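Local coordinates for protein SalCYP truncation (Salinispora tropica, PDB 7ABB) that is a truncated cytochrome P450-family protein from a marine actinomycete, with a helix-rich fold, modelled here with heme c in its pocket, at residues A[136-144]-A[154-165]. Sequence-based numbering, arbitrary orientation.
Sequences RPYVLENLM and LDHLLAINVAMI
The guanidinium of R136 meets the methyl CD1 of I165 obliquely, with NE 3.5 Å from CD1. The two side chains come from opposite directions. The amide of N161 lies beside it, its plane turned 26° from the guanidinium. Its OD1 lies 3.2 Å from R136 CD, and no hydrogen bond joins the two residues. The polar ends are held by other residues: R136 NH1 forms a salt bridge with D132, and N161 ND2 donates to D238. The bent R136 side chain fits as a knob into the hole formed by L158, N161, V162 and I165. The L158 side chain crosses that of R136 at about a right angle, its CD1 3.6 Å from R136 CG.

These are successive helices of the cytochrome P450 fold, 130-147 and 154-165, joined by a short connection. Their segment axes run at 118° and approach to 10.3 Å. On the heme side, L143 touches heme c.

Further along, L140 presses CD2 onto the backbone of helix 154-165, 3.4 Å from L158 N. F233 of helix 222-235 also packs on L140 and L157. L154 has CG anti to its own N (chi1 -173°), which carries CD1 across to E141 CB at 3.6 Å. The carboxylate of E141 is engaged by R117 and R118. M144 crosses L154 at about a right angle, with SD 3.9 Å from L154 CB. Its methyl CE also reaches L157 CD1, at 3.8 Å.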
loop_
_atom_site.group_PDB
_atom_site.type_symbol
_atom_site.label_atom_id
_atom_site.label_comp_id
_atom_site.label_asym_id
_atom_site.label_seq_id
_atom_site.Cartn_x
_atom_site.Cartn_y
_atom_site.Cartn_z
ATOM N N ARG A 136 2.513 3.089 -12.564
ATOM C CA ARG A 136 1.231 2.382 -12.484
ATOM C C ARG A 136 1.174 1.178 -13.414
ATOM O O ARG A 136 0.804 0.086 -12.948
ATOM C CB ARG A 136 0.074 3.350 -12.731
ATOM C CG ARG A 136 -1.286 2.763 -12.372
ATOM C CD ARG A 136 -2.380 3.799 -12.463
ATOM N NE ARG A 136 -2.123 4.888 -11.516
ATOM C CZ ARG A 136 -1.842 6.145 -11.843
ATOM N NH1 ARG A 136 -1.789 6.544 -13.112
ATOM N NH2 ARG A 136 -1.613 7.015 -10.872
ATOM N N PRO A 137 1.492 1.279 -14.708
ATOM C CA PRO A 137 1.490 0.062 -15.528
ATOM C C PRO A 137 2.520 -0.959 -15.067
ATOM O O PRO A 137 2.265 -2.170 -15.153
ATOM C CB PRO A 137 1.759 0.587 -16.946
ATOM C CG PRO A 137 2.216 1.918 -16.810
ATOM C CD PRO A 137 1.750 2.478 -15.512
ATOM N N TYR A 138 3.661 -0.504 -14.557
ATOM C CA TYR A 138 4.670 -1.404 -13.997
ATOM C C TYR A 138 4.097 -2.222 -12.848
ATOM O O TYR A 138 4.150 -3.458 -12.856
ATOM C CB TYR A 138 5.852 -0.563 -13.510
ATOM C CG TYR A 138 6.846 -1.233 -12.613
ATOM C CD1 TYR A 138 7.734 -2.182 -13.096
ATOM C CD2 TYR A 138 6.906 -0.915 -11.263
ATOM C CE1 TYR A 138 8.661 -2.775 -12.264
ATOM C CE2 TYR A 138 7.827 -1.489 -10.446
ATOM C CZ TYR A 138 8.717 -2.384 -10.931
ATOM O OH TYR A 138 9.629 -2.939 -10.083
ATOM N N VAL A 139 3.542 -1.541 -11.856
ATOM C CA VAL A 139 3.015 -2.212 -10.679
ATOM C C VAL A 139 1.851 -3.119 -11.049
ATOM O O VAL A 139 1.732 -4.238 -10.529
ATOM C CB VAL A 139 2.619 -1.172 -9.615
ATOM C CG1 VAL A 139 1.851 -1.828 -8.467
ATOM C CG2 VAL A 139 3.866 -0.491 -9.074
ATOM N N LEU A 140 0.947 -2.649 -11.910
ATOM C CA LEU A 140 -0.186 -3.484 -12.290
ATOM C C LEU A 140 0.270 -4.722 -13.050
ATOM O O LEU A 140 -0.261 -5.813 -12.827
ATOM C CB LEU A 140 -1.179 -2.673 -13.108
ATOM C CG LEU A 140 -2.404 -3.433 -13.620
ATOM C CD1 LEU A 140 -3.191 -4.088 -12.494
ATOM C CD2 LEU A 140 -3.273 -2.471 -14.430
ATOM N N GLU A 141 1.237 -4.582 -13.959
ATOM C CA GLU A 141 1.782 -5.762 -14.635
ATOM C C GLU A 141 2.297 -6.771 -13.607
ATOM O O GLU A 141 2.007 -7.975 -13.694
ATOM C CB GLU A 141 2.905 -5.363 -15.599
ATOM C CG GLU A 141 3.604 -6.561 -16.249
ATOM C CD GLU A 141 4.614 -6.200 -17.320
ATOM O OE1 GLU A 141 4.501 -5.108 -17.940
ATOM O OE2 GLU A 141 5.540 -7.011 -17.509
ATOM N N ASN A 142 3.064 -6.293 -12.628
ATOM C CA ASN A 142 3.599 -7.171 -11.597
ATOM C C ASN A 142 2.475 -7.833 -10.803
ATOM O O ASN A 142 2.566 -9.014 -10.456
ATOM C CB ASN A 142 4.496 -6.379 -10.633
ATOM C CG ASN A 142 5.703 -5.792 -11.303
ATOM O OD1 ASN A 142 6.260 -6.357 -12.244
ATOM N ND2 ASN A 142 6.133 -4.634 -10.794
ATOM N N LEU A 143 1.426 -7.074 -10.462
ATOM C CA LEU A 143 0.291 -7.640 -9.723
ATOM C C LEU A 143 -0.366 -8.756 -10.527
ATOM O O LEU A 143 -0.649 -9.842 -10.002
ATOM C CB LEU A 143 -0.743 -6.558 -9.423
ATOM C CG LEU A 143 -1.977 -6.987 -8.619
ATOM C CD1 LEU A 143 -1.593 -7.482 -7.255
ATOM C CD2 LEU A 143 -2.976 -5.853 -8.515
ATOM N N MET A 144 -0.615 -8.493 -11.816
ATOM C CA MET A 144 -1.233 -9.479 -12.692
ATOM C C MET A 144 -0.399 -10.745 -12.752
ATOM O O MET A 144 -0.948 -11.856 -12.749
ATOM C CB MET A 144 -1.417 -8.872 -14.077
ATOM C CG MET A 144 -2.463 -7.770 -14.103
ATOM S SD MET A 144 -2.463 -6.849 -15.645
ATOM C CE MET A 144 -3.311 -8.029 -16.672
ATOM N N LEU A 154 -3.894 -5.994 -19.506
ATOM C CA LEU A 154 -3.327 -4.892 -18.733
ATOM C C LEU A 154 -3.981 -3.558 -19.082
ATOM O O LEU A 154 -4.319 -2.770 -18.192
ATOM C CB LEU A 154 -1.818 -4.821 -18.957
ATOM C CG LEU A 154 -1.059 -3.814 -18.077
ATOM C CD1 LEU A 154 0.389 -4.231 -17.974
ATOM C CD2 LEU A 154 -1.159 -2.387 -18.596
ATOM N N ASP A 155 -4.118 -3.257 -20.375
ATOM C CA ASP A 155 -4.697 -1.972 -20.749
ATOM C C ASP A 155 -6.113 -1.842 -20.205
ATOM O O ASP A 155 -6.506 -0.769 -19.733
ATOM C CB ASP A 155 -4.676 -1.799 -22.271
ATOM C CG ASP A 155 -3.266 -1.620 -22.831
ATOM O OD1 ASP A 155 -2.402 -1.059 -22.131
ATOM O OD2 ASP A 155 -3.026 -2.039 -23.985
ATOM N N HIS A 156 -6.882 -2.934 -20.226
ATOM C CA HIS A 156 -8.238 -2.898 -19.694
ATOM C C HIS A 156 -8.223 -2.614 -18.197
ATOM O O HIS A 156 -8.937 -1.733 -17.707
ATOM C CB HIS A 156 -8.936 -4.227 -19.985
ATOM C CG HIS A 156 -10.376 -4.262 -19.583
ATOM N ND1 HIS A 156 -10.832 -4.982 -18.497
ATOM C CD2 HIS A 156 -11.469 -3.684 -20.136
ATOM C CE1 HIS A 156 -12.143 -4.842 -18.399
ATOM N NE2 HIS A 156 -12.553 -4.055 -19.376
ATOM N N LEU A 157 -7.390 -3.343 -17.456
ATOM C CA LEU A 157 -7.347 -3.174 -16.015
ATOM C C LEU A 157 -6.744 -1.829 -15.641
ATOM O O LEU A 157 -7.163 -1.219 -14.651
ATOM C CB LEU A 157 -6.555 -4.314 -15.372
ATOM C CG LEU A 157 -7.178 -5.713 -15.471
ATOM C CD1 LEU A 157 -6.305 -6.673 -14.702
ATOM C CD2 LEU A 157 -8.603 -5.715 -14.966
ATOM N N LEU A 158 -5.774 -1.341 -16.418
ATOM C CA LEU A 158 -5.225 -0.022 -16.132
ATOM C C LEU A 158 -6.306 1.045 -16.247
ATOM O O LEU A 158 -6.365 1.974 -15.432
ATOM C CB LEU A 158 -4.069 0.276 -17.086
ATOM C CG LEU A 158 -3.252 1.528 -16.801
ATOM C CD1 LEU A 158 -2.474 1.385 -15.532
ATOM C CD2 LEU A 158 -2.292 1.772 -17.939
ATOM N N ALA A 159 -7.182 0.914 -17.249
ATOM C CA ALA A 159 -8.277 1.862 -17.432
ATOM C C ALA A 159 -9.238 1.834 -16.250
ATOM O O ALA A 159 -9.735 2.881 -15.819
ATOM C CB ALA A 159 -9.017 1.549 -18.733
ATOM N N ILE A 160 -9.528 0.645 -15.720
ATOM C CA ILE A 160 -10.370 0.552 -14.530
ATOM C C ILE A 160 -9.706 1.270 -13.360
ATOM O O ILE A 160 -10.329 2.079 -12.664
ATOM C CB ILE A 160 -10.659 -0.921 -14.195
ATOM C CG1 ILE A 160 -11.507 -1.547 -15.309
ATOM C CG2 ILE A 160 -11.363 -1.030 -12.842
ATOM C CD1 ILE A 160 -11.811 -3.030 -15.111
ATOM N N ASN A 161 -8.426 0.978 -13.134
ATOM C CA ASN A 161 -7.713 1.559 -12.003
ATOM C C ASN A 161 -7.695 3.083 -12.086
ATOM O O ASN A 161 -7.941 3.774 -11.093
ATOM C CB ASN A 161 -6.294 1.001 -11.961
ATOM C CG ASN A 161 -5.457 1.632 -10.880
ATOM O OD1 ASN A 161 -5.005 2.766 -11.020
ATOM N ND2 ASN A 161 -5.231 0.904 -9.803
ATOM N N VAL A 162 -7.411 3.624 -13.272
ATOM C CA VAL A 162 -7.345 5.077 -13.444
ATOM C C VAL A 162 -8.709 5.715 -13.205
ATOM O O VAL A 162 -8.814 6.773 -12.573
ATOM C CB VAL A 162 -6.797 5.410 -14.845
ATOM C CG1 VAL A 162 -6.993 6.891 -15.175
ATOM C CG2 VAL A 162 -5.324 5.024 -14.928
ATOM N N ALA A 163 -9.775 5.105 -13.727
ATOM C CA ALA A 163 -11.112 5.641 -13.498
ATOM C C ALA A 163 -11.445 5.678 -12.011
ATOM O O ALA A 163 -12.120 6.597 -11.538
ATOM C CB ALA A 163 -12.146 4.811 -14.256
ATOM N N MET A 164 -10.969 4.686 -11.257
ATOM C CA MET A 164 -11.232 4.665 -9.825
ATOM C C MET A 164 -10.479 5.781 -9.115
ATOM O O MET A 164 -11.033 6.446 -8.236
ATOM C CB MET A 164 -10.856 3.304 -9.246
ATOM C CG MET A 164 -11.777 2.195 -9.714
ATOM S SD MET A 164 -11.498 0.627 -8.865
ATOM C CE MET A 164 -12.919 -0.290 -9.409
ATOM N N ILE A 165 -9.217 6.005 -9.480
ATOM C CA ILE A 165 -8.468 7.115 -8.894
ATOM C C ILE A 165 -9.166 8.436 -9.198
ATOM O O ILE A 165 -9.347 9.281 -8.312
ATOM C CB ILE A 165 -7.017 7.121 -9.402
ATOM C CG1 ILE A 165 -6.259 5.902 -8.883
ATOM C CG2 ILE A 165 -6.300 8.407 -8.946
ATOM C CD1 ILE A 165 -4.948 5.661 -9.590
#